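Long-range contact in interleukin 22 (PDB 4O6K), which is a secreted helical cytokine of zebrafish that, like human IL-22, probably signals through a cell-surface class II cytokine receptor: residues 51-64 with 123-137. Numbering follows the deposited sequence.
Sequences NARILKYYVNHVLE and RNKAIGETNTLYHYL
Tyr-58 reaches across from helix 47-62 to the break between helices 119-128 and 130-140, where its OH donates to Ala-126 O at 2.6 Å. The carbonyl also takes Glu-129 N on the opposite face of its plane, so two donors grip an oxygen at the kink. The phenol ring is sandwiched: Leu-133 CD2 lies over one face, offset toward the rim and 3.9 Å from the ring centroid, while Val-62 CG2 sits over the centre of the other. Thr-130 OG1 comes to the ring edge, 3.2 Å from Tyr-58 CE2, its own bond going back to Ile-127 O. A leucine in place of Tyr-58 would probably leave Ala-126 O without its cross-helix donor and Leu-133 CD2 without an aromatic face to rest on. Leu-133, with CG anti to its backbone N (chi1 179°), enters as a knob among Asn-51, Ile-54, Leu-55 and Tyr-58. Beyond it, Leu-137 CD1 meets Leu-55 CD2 at 3.7 Å, the two side chains crossing at about a right angle. At the other end Val-62 CG1 wedges against Ala-126 CB and Ile-127 CG1. There the Arg-123 chain bends at chi3 (59°) and brings NH2 to Val-62 O, 3.0 Å away and well above the carbonyl plane. The helices run roughly antiparallel at the centre of the chain, forming part of the buried core of the all-helical IL-10-family cytokine fold.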
loop_
_atom_site.group_PDB
_atom_site.type_symbol
_atom_site.label_atom_id
_atom_site.label_comp_id
_atom_site.label_asym_id
_atom_site.label_seq_id
_atom_site.Cartn_x
_atom_site.Cartn_y
_atom_site.Cartn_z
ATOM N N ASN A 51 -8.449 1.284 -1.577
ATOM C CA ASN A 51 -7.013 1.274 -1.339
ATOM C C ASN A 51 -6.673 0.666 0.016
ATOM O O ASN A 51 -5.604 0.086 0.196
ATOM C CB ASN A 51 -6.443 2.690 -1.440
ATOM C CG ASN A 51 -6.331 3.173 -2.873
ATOM O OD1 ASN A 51 -5.526 2.660 -3.651
ATOM N ND2 ASN A 51 -7.136 4.167 -3.229
ATOM N N ALA A 52 -7.591 0.801 0.969
ATOM C CA ALA A 52 -7.417 0.215 2.292
ATOM C C ALA A 52 -7.410 -1.306 2.222
ATOM O O ALA A 52 -6.755 -1.974 3.021
ATOM C CB ALA A 52 -8.511 0.694 3.233
ATOM N N ARG A 53 -8.145 -1.849 1.258
ATOM C CA ARG A 53 -8.219 -3.290 1.086
ATOM C C ARG A 53 -6.924 -3.780 0.448
ATOM O O ARG A 53 -6.438 -4.872 0.749
ATOM C CB ARG A 53 -9.425 -3.673 0.228
ATOM C CG ARG A 53 -9.885 -5.097 0.449
ATOM C CD ARG A 53 -10.429 -5.183 1.868
ATOM N NE ARG A 53 -10.557 -6.539 2.381
ATOM C CZ ARG A 53 -11.452 -6.894 3.298
ATOM N NH1 ARG A 53 -12.284 -5.988 3.793
ATOM N NH2 ARG A 53 -11.512 -8.149 3.726
ATOM N N ILE A 54 -6.381 -2.963 -0.450
ATOM C CA ILE A 54 -5.083 -3.226 -1.060
ATOM C C ILE A 54 -3.979 -3.137 -0.007
ATOM O O ILE A 54 -3.023 -3.916 -0.022
ATOM C CB ILE A 54 -4.794 -2.234 -2.209
ATOM C CG1 ILE A 54 -5.791 -2.440 -3.352
ATOM C CG2 ILE A 54 -3.369 -2.390 -2.719
ATOM C CD1 ILE A 54 -5.644 -1.438 -4.483
ATOM N N LEU A 55 -4.132 -2.194 0.918
ATOM C CA LEU A 55 -3.193 -2.027 2.024
ATOM C C LEU A 55 -3.163 -3.292 2.872
ATOM O O LEU A 55 -2.101 -3.727 3.323
ATOM C CB LEU A 55 -3.568 -0.818 2.881
ATOM C CG LEU A 55 -2.646 -0.554 4.072
ATOM C CD1 LEU A 55 -1.216 -0.338 3.602
ATOM C CD2 LEU A 55 -3.135 0.636 4.882
ATOM N N LYS A 56 -4.344 -3.867 3.087
ATOM C CA LYS A 56 -4.488 -5.123 3.819
ATOM C C LYS A 56 -3.655 -6.226 3.191
ATOM O O LYS A 56 -2.941 -6.957 3.880
ATOM C CB LYS A 56 -5.954 -5.560 3.838
ATOM C CG LYS A 56 -6.217 -6.874 4.555
ATOM C CD LYS A 56 -7.714 -7.073 4.743
ATOM C CE LYS A 56 -8.014 -8.378 5.459
ATOM N NZ LYS A 56 -7.306 -8.429 6.769
ATOM N N TYR A 57 -3.752 -6.330 1.870
ATOM C CA TYR A 57 -2.997 -7.313 1.107
ATOM C C TYR A 57 -1.499 -7.053 1.211
ATOM O O TYR A 57 -0.701 -7.988 1.282
ATOM C CB TYR A 57 -3.441 -7.310 -0.356
ATOM C CG TYR A 57 -3.044 -8.555 -1.113
ATOM C CD1 TYR A 57 -3.847 -9.689 -1.089
ATOM C CD2 TYR A 57 -1.868 -8.602 -1.848
ATOM C CE1 TYR A 57 -3.493 -10.833 -1.777
ATOM C CE2 TYR A 57 -1.504 -9.743 -2.540
ATOM C CZ TYR A 57 -2.320 -10.855 -2.502
ATOM O OH TYR A 57 -1.964 -11.995 -3.187
ATOM N N TYR A 58 -1.127 -5.775 1.210
ATOM C CA TYR A 58 0.265 -5.364 1.370
ATOM C C TYR A 58 0.853 -5.849 2.690
ATOM O O TYR A 58 1.968 -6.371 2.729
ATOM C CB TYR A 58 0.386 -3.841 1.282
ATOM C CG TYR A 58 0.964 -3.335 -0.019
ATOM C CD1 TYR A 58 0.191 -3.273 -1.171
ATOM C CD2 TYR A 58 2.285 -2.912 -0.094
ATOM C CE1 TYR A 58 0.718 -2.806 -2.361
ATOM C CE2 TYR A 58 2.821 -2.446 -1.278
ATOM C CZ TYR A 58 2.036 -2.395 -2.408
ATOM O OH TYR A 58 2.567 -1.931 -3.588
ATOM N N VAL A 59 0.099 -5.668 3.768
ATOM C CA VAL A 59 0.551 -6.056 5.099
ATOM C C VAL A 59 0.744 -7.567 5.189
ATOM O O VAL A 59 1.709 -8.046 5.785
ATOM C CB VAL A 59 -0.450 -5.596 6.181
ATOM C CG1 VAL A 59 -0.079 -6.168 7.541
ATOM C CG2 VAL A 59 -0.503 -4.076 6.239
ATOM N N ASN A 60 -0.171 -8.313 4.578
ATOM C CA ASN A 60 -0.123 -9.770 4.614
ATOM C C ASN A 60 0.919 -10.388 3.681
ATOM O O ASN A 60 1.525 -11.404 4.018
ATOM C CB ASN A 60 -1.504 -10.345 4.284
ATOM C CG ASN A 60 -2.500 -10.148 5.409
ATOM O OD1 ASN A 60 -2.130 -10.117 6.583
ATOM N ND2 ASN A 60 -3.772 -10.012 5.056
ATOM N N HIS A 61 1.134 -9.781 2.517
ATOM C CA HIS A 61 1.963 -10.411 1.491
ATOM C C HIS A 61 3.253 -9.663 1.171
ATOM O O HIS A 61 4.337 -10.246 1.196
ATOM C CB HIS A 61 1.163 -10.575 0.196
ATOM C CG HIS A 61 0.076 -11.601 0.278
ATOM N ND1 HIS A 61 -1.150 -11.344 0.854
ATOM C CD2 HIS A 61 0.027 -12.883 -0.156
ATOM C CE1 HIS A 61 -1.904 -12.426 0.776
ATOM N NE2 HIS A 61 -1.215 -13.373 0.168
ATOM N N VAL A 62 3.138 -8.374 0.868
ATOM C CA VAL A 62 4.274 -7.629 0.338
ATOM C C VAL A 62 5.299 -7.263 1.410
ATOM O O VAL A 62 6.506 -7.382 1.190
ATOM C CB VAL A 62 3.796 -6.338 -0.360
ATOM C CG1 VAL A 62 4.976 -5.545 -0.892
ATOM C CG2 VAL A 62 2.826 -6.675 -1.484
ATOM N N LEU A 63 4.819 -6.833 2.572
ATOM C CA LEU A 63 5.706 -6.318 3.609
ATOM C C LEU A 63 5.967 -7.357 4.695
ATOM O O LEU A 63 6.341 -7.016 5.817
ATOM C CB LEU A 63 5.109 -5.056 4.228
ATOM C CG LEU A 63 4.708 -3.965 3.234
ATOM C CD1 LEU A 63 3.935 -2.870 3.942
ATOM C CD2 LEU A 63 5.923 -3.397 2.519
ATOM N N GLU A 64 5.786 -8.625 4.345
ATOM C CA GLU A 64 5.935 -9.720 5.295
ATOM C C GLU A 64 7.381 -9.891 5.751
ATOM O O GLU A 64 7.730 -9.545 6.880
ATOM C CB GLU A 64 5.413 -11.016 4.674
ATOM C CG GLU A 64 5.323 -12.185 5.633
ATOM C CD GLU A 64 4.575 -13.357 5.033
ATOM O OE1 GLU A 64 4.250 -14.304 5.779
ATOM O OE2 GLU A 64 4.310 -13.326 3.813
ATOM N N ARG A 123 8.209 -8.790 -5.097
ATOM C CA ARG A 123 8.125 -8.211 -3.762
ATOM C C ARG A 123 8.788 -6.838 -3.728
ATOM O O ARG A 123 8.206 -5.875 -3.234
ATOM C CB ARG A 123 8.772 -9.141 -2.732
ATOM C CG ARG A 123 7.895 -10.319 -2.329
ATOM C CD ARG A 123 8.331 -10.924 -1.003
ATOM N NE ARG A 123 8.290 -9.958 0.092
ATOM C CZ ARG A 123 8.582 -10.252 1.355
ATOM N NH1 ARG A 123 8.936 -11.487 1.686
ATOM N NH2 ARG A 123 8.518 -9.313 2.289
ATOM N N ASN A 124 10.000 -6.755 -4.269
ATOM C CA ASN A 124 10.737 -5.495 -4.322
ATOM C C ASN A 124 9.992 -4.415 -5.098
ATOM O O ASN A 124 10.005 -3.244 -4.718
ATOM C CB ASN A 124 12.118 -5.712 -4.945
ATOM C CG ASN A 124 13.098 -6.354 -3.983
ATOM O OD1 ASN A 124 12.967 -6.224 -2.767
ATOM N ND2 ASN A 124 14.088 -7.053 -4.527
ATOM N N LYS A 125 9.345 -4.817 -6.187
ATOM C CA LYS A 125 8.599 -3.884 -7.023
ATOM C C LYS A 125 7.398 -3.305 -6.282
ATOM O O LYS A 125 7.192 -2.091 -6.272
ATOM C CB LYS A 125 8.143 -4.568 -8.313
ATOM C CG LYS A 125 7.511 -3.624 -9.319
ATOM C CD LYS A 125 7.182 -4.339 -10.618
ATOM C CE LYS A 125 6.731 -3.355 -11.682
ATOM N NZ LYS A 125 7.733 -2.274 -11.889
ATOM N N ALA A 126 6.609 -4.180 -5.666
ATOM C CA ALA A 126 5.445 -3.758 -4.894
ATOM C C ALA A 126 5.855 -2.925 -3.682
ATOM O O ALA A 126 5.185 -1.952 -3.333
ATOM C CB ALA A 126 4.634 -4.967 -4.457
ATOM N N ILE A 127 6.953 -3.319 -3.043
ATOM C CA ILE A 127 7.508 -2.578 -1.913
ATOM C C ILE A 127 7.817 -1.135 -2.301
ATOM O O ILE A 127 7.514 -0.199 -1.557
ATOM C CB ILE A 127 8.788 -3.260 -1.373
ATOM C CG1 ILE A 127 8.418 -4.425 -0.453
ATOM C CG2 ILE A 127 9.649 -2.275 -0.605
ATOM C CD1 ILE A 127 9.578 -5.338 -0.128
ATOM N N GLY A 128 8.401 -0.960 -3.481
ATOM C CA GLY A 128 8.717 0.360 -3.992
ATOM C C GLY A 128 7.482 1.190 -4.284
ATOM O O GLY A 128 7.553 2.415 -4.377
ATOM N N GLU A 129 6.344 0.521 -4.434
ATOM C CA GLU A 129 5.092 1.201 -4.740
ATOM C C GLU A 129 4.280 1.532 -3.489
ATOM O O GLU A 129 3.230 2.163 -3.580
ATOM C CB GLU A 129 4.250 0.343 -5.689
ATOM C CG GLU A 129 4.911 0.076 -7.032
ATOM C CD GLU A 129 4.000 -0.660 -7.994
ATOM O OE1 GLU A 129 2.767 -0.560 -7.840
ATOM O OE2 GLU A 129 4.516 -1.339 -8.906
ATOM N N THR A 130 4.774 1.117 -2.325
ATOM C CA THR A 130 4.061 1.338 -1.069
ATOM C C THR A 130 3.855 2.825 -0.784
ATOM O O THR A 130 2.800 3.233 -0.296
ATOM C CB THR A 130 4.800 0.702 0.124
ATOM O OG1 THR A 130 5.220 -0.623 -0.220
ATOM C CG2 THR A 130 3.892 0.641 1.341
ATOM N N ASN A 131 4.872 3.622 -1.093
ATOM C CA ASN A 131 4.812 5.068 -0.915
ATOM C C ASN A 131 3.649 5.667 -1.703
ATOM O O ASN A 131 2.949 6.555 -1.216
ATOM C CB ASN A 131 6.137 5.707 -1.344
ATOM C CG ASN A 131 6.278 7.149 -0.884
ATOM O OD1 ASN A 131 7.307 7.782 -1.114
ATOM N ND2 ASN A 131 5.257 7.665 -0.208
ATOM N N THR A 132 3.456 5.178 -2.924
ATOM C CA THR A 132 2.368 5.632 -3.787
ATOM C C THR A 132 0.997 5.262 -3.212
ATOM O O THR A 132 0.051 6.049 -3.274
ATOM C CB THR A 132 2.504 5.043 -5.208
ATOM O OG1 THR A 132 3.736 5.484 -5.792
ATOM C CG2 THR A 132 1.343 5.481 -6.095
ATOM N N LEU A 133 0.900 4.059 -2.654
ATOM C CA LEU A 133 -0.330 3.599 -2.016
ATOM C C LEU A 133 -0.687 4.492 -0.830
ATOM O O LEU A 133 -1.852 4.822 -0.615
ATOM C CB LEU A 133 -0.188 2.144 -1.565
ATOM C CG LEU A 133 -1.381 1.494 -0.856
ATOM C CD1 LEU A 133 -2.642 1.582 -1.710
ATOM C CD2 LEU A 133 -1.064 0.049 -0.512
ATOM N N TYR A 134 0.333 4.874 -0.068
ATOM C CA TYR A 134 0.175 5.758 1.082
ATOM C C TYR A 134 -0.379 7.110 0.649
ATOM O O TYR A 134 -1.207 7.709 1.334
ATOM C CB TYR A 134 1.518 5.944 1.786
ATOM C CG TYR A 134 1.432 6.148 3.280
ATOM C CD1 TYR A 134 0.954 5.145 4.110
ATOM C CD2 TYR A 134 1.862 7.334 3.864
ATOM C CE1 TYR A 134 0.887 5.323 5.478
ATOM C CE2 TYR A 134 1.801 7.519 5.231
ATOM C CZ TYR A 134 1.312 6.508 6.033
ATOM O OH TYR A 134 1.245 6.682 7.395
ATOM N N HIS A 135 0.093 7.574 -0.503
ATOM C CA HIS A 135 -0.376 8.813 -1.109
ATOM C C HIS A 135 -1.849 8.727 -1.504
ATOM O O HIS A 135 -2.609 9.676 -1.308
ATOM C CB HIS A 135 0.491 9.143 -2.328
ATOM C CG HIS A 135 -0.213 9.932 -3.386
ATOM N ND1 HIS A 135 -0.814 11.148 -3.141
ATOM C CD2 HIS A 135 -0.408 9.675 -4.701
ATOM C CE1 HIS A 135 -1.351 11.604 -4.257
ATOM N NE2 HIS A 135 -1.119 10.729 -5.220
ATOM N N TYR A 136 -2.242 7.586 -2.062
ATOM C CA TYR A 136 -3.636 7.342 -2.421
ATOM C C TYR A 136 -4.532 7.401 -1.189
ATOM O O TYR A 136 -5.591 8.029 -1.203
ATOM C CB TYR A 136 -3.784 5.988 -3.118
ATOM C CG TYR A 136 -3.180 5.942 -4.505
ATOM C CD1 TYR A 136 -2.709 7.096 -5.119
ATOM C CD2 TYR A 136 -3.083 4.744 -5.199
ATOM C CE1 TYR A 136 -2.158 7.058 -6.385
ATOM C CE2 TYR A 136 -2.533 4.696 -6.465
ATOM C CZ TYR A 136 -2.072 5.855 -7.053
ATOM O OH TYR A 136 -1.524 5.811 -8.313
ATOM N N LEU A 137 -4.094 6.734 -0.127
ATOM C CA LEU A 137 -4.804 6.737 1.145
ATOM C C LEU A 137 -4.888 8.144 1.725
ATOM O O LEU A 137 -5.948 8.573 2.174
ATOM C CB LEU A 137 -4.119 5.797 2.138
ATOM C CG LEU A 137 -4.183 4.315 1.767
ATOM C CD1 LEU A 137 -3.198 3.509 2.594
ATOM C CD2 LEU A 137 -5.597 3.789 1.948
#